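Local coordinates for protein aspartate--tRNA(Asp/Asn) ligase (Thermus thermophilus, PDB 1N9W) that charges both tRNA(Asp) and tRNA(Asn) with L-aspartate, first activating the amino acid with ATP to Asp-AMP and then transferring it to the tRNA acceptor end, at residues Arg136-Arg141 and Glu234-Ala239. Sequence-based numbering, arbitrary orientation.
Sequences RRYLDR and EEALLA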
# COMPACT_ATOMS: atom_id res chain seq x y z
N ARG B 136 6.20 -4.81 2.06
CA ARG B 136 6.66 -3.97 0.96
C ARG B 136 8.16 -3.66 1.00
O ARG B 136 8.81 -3.57 -0.05
CB ARG B 136 5.87 -2.65 0.93
CG ARG B 136 4.36 -2.80 0.78
CD ARG B 136 3.77 -1.56 0.09
NE ARG B 136 2.30 -1.49 0.15
CZ ARG B 136 1.61 -1.04 1.20
NH1 ARG B 136 2.25 -0.63 2.28
NH2 ARG B 136 0.28 -1.02 1.16
N ARG B 137 8.71 -3.48 2.20
CA ARG B 137 10.13 -3.17 2.35
C ARG B 137 10.98 -4.34 1.86
O ARG B 137 11.84 -4.17 1.00
CB ARG B 137 10.47 -2.88 3.82
CG ARG B 137 11.80 -2.12 4.02
CD ARG B 137 12.37 -2.25 5.44
NE ARG B 137 11.57 -1.65 6.51
CZ ARG B 137 11.26 -0.35 6.60
NH1 ARG B 137 11.68 0.50 5.68
NH2 ARG B 137 10.56 0.10 7.64
N TYR B 138 10.73 -5.53 2.40
CA TYR B 138 11.51 -6.70 2.00
C TYR B 138 11.50 -6.90 0.49
O TYR B 138 12.55 -7.06 -0.12
CB TYR B 138 11.00 -7.98 2.67
CG TYR B 138 11.73 -9.21 2.18
CD1 TYR B 138 13.03 -9.51 2.63
CD2 TYR B 138 11.18 -10.03 1.19
CE1 TYR B 138 13.75 -10.57 2.09
CE2 TYR B 138 11.89 -11.09 0.64
CZ TYR B 138 13.18 -11.36 1.10
OH TYR B 138 13.90 -12.38 0.55
N LEU B 139 10.31 -6.87 -0.10
CA LEU B 139 10.20 -7.06 -1.54
C LEU B 139 10.83 -5.91 -2.34
O LEU B 139 11.48 -6.16 -3.36
CB LEU B 139 8.72 -7.26 -1.93
CG LEU B 139 8.08 -8.55 -1.36
CD1 LEU B 139 6.57 -8.51 -1.56
CD2 LEU B 139 8.70 -9.79 -2.04
N ASP B 140 10.65 -4.67 -1.89
CA ASP B 140 11.26 -3.52 -2.59
C ASP B 140 12.79 -3.69 -2.62
O ASP B 140 13.42 -3.40 -3.62
CB ASP B 140 10.94 -2.18 -1.90
CG ASP B 140 9.53 -1.66 -2.21
OD1 ASP B 140 8.91 -2.12 -3.19
OD2 ASP B 140 9.07 -0.76 -1.46
N ARG B 141 13.36 -4.15 -1.51
CA ARG B 141 14.81 -4.34 -1.44
C ARG B 141 15.29 -5.47 -2.37
O ARG B 141 16.47 -5.52 -2.72
CB ARG B 141 15.25 -4.61 -0.01
CG ARG B 141 16.76 -4.63 0.19
CD ARG B 141 17.11 -4.40 1.65
NE ARG B 141 16.31 -5.26 2.50
CZ ARG B 141 15.57 -4.85 3.52
NH1 ARG B 141 15.53 -3.56 3.86
NH2 ARG B 141 14.85 -5.73 4.20
N GLU B 234 8.98 -16.57 0.63
CA GLU B 234 7.96 -16.29 1.63
C GLU B 234 8.49 -16.37 3.06
O GLU B 234 8.06 -15.60 3.93
CB GLU B 234 6.76 -17.21 1.46
CG GLU B 234 5.80 -17.12 2.61
CD GLU B 234 4.40 -17.63 2.27
OE1 GLU B 234 4.29 -18.57 1.46
OE2 GLU B 234 3.44 -17.08 2.84
N GLU B 235 9.41 -17.29 3.30
CA GLU B 235 10.01 -17.46 4.63
C GLU B 235 10.76 -16.21 5.04
O GLU B 235 10.61 -15.71 6.16
CB GLU B 235 10.97 -18.65 4.64
CG GLU B 235 10.30 -19.99 4.94
CD GLU B 235 11.29 -21.17 4.93
OE1 GLU B 235 12.38 -21.05 5.53
OE2 GLU B 235 10.97 -22.21 4.34
N ALA B 236 11.59 -15.71 4.13
CA ALA B 236 12.38 -14.52 4.39
C ALA B 236 11.44 -13.31 4.51
O ALA B 236 11.63 -12.45 5.37
CB ALA B 236 13.39 -14.30 3.27
N LEU B 237 10.43 -13.28 3.65
CA LEU B 237 9.43 -12.21 3.64
C LEU B 237 8.75 -12.14 5.01
O LEU B 237 8.67 -11.07 5.62
CB LEU B 237 8.38 -12.48 2.56
CG LEU B 237 7.15 -11.57 2.48
CD1 LEU B 237 7.56 -10.16 2.11
CD2 LEU B 237 6.17 -12.14 1.44
N LEU B 238 8.27 -13.28 5.49
CA LEU B 238 7.59 -13.36 6.79
C LEU B 238 8.48 -12.92 7.94
O LEU B 238 8.02 -12.23 8.85
CB LEU B 238 7.11 -14.79 7.05
CG LEU B 238 5.85 -15.20 6.29
CD1 LEU B 238 5.76 -16.71 6.24
CD2 LEU B 238 4.64 -14.58 6.96
N ALA B 239 9.74 -13.34 7.91
CA ALA B 239 10.68 -12.98 8.97
C ALA B 239 10.78 -11.47 9.06
O ALA B 239 10.81 -10.90 10.15
CB ALA B 239 12.06 -13.59 8.67
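In the class II synthetase catalytic domain, helix 119-141 packs near its C-terminal end on helix 227-248, where Y138 and L139 meet A236 and L237. The helices cross at a steep angle: the axes of the two short segments approach to 9.3 Å and their N-to-C directions differ by 131°. Y138 lies opposite L237, and its aromatic ring reaches the second helix flat on. With CG anti to the backbone N (chi1 176°), the ring extends from its own helix over the neighbouring backbone. L237 CA sits above one face, 4.1 Å from the ring centroid and 26° off the normal, a CH-pi contact. The peptide carbonyl of A236 covers the same face. Farther out along the ring, Y138 OH comes to 3.4 Å from A236 CB, a van der Waals contact with a methyl group. The L237 side chain adds an aliphatic contact to both residues of the first helix: its CD1 branch touches Y138 CD2 at 3.7 Å and L139 CG at 3.9 Å. Elsewhere L237 packs on F390 and I392 of strand 387-393, which places helix 227-248 against the central sheet, while L139 touches Y194 of strand 192-198. R141 reaches across to E240 of helix 227-248 by a salt bridge, whereas the side of helix 119-141 carrying R136 and D140 faces the second subunit, where D140 pairs with R133 of that subunit. Replacing Y138 by an alanine would probably leave L237 CA and the A236 carbonyl without their aromatic cover and open a gap beside L237 CD1. Since no hydrogen bond joins the two segments, their direct cohesion rests on dispersion and CH-pi contact, with 208 Å² buried in total.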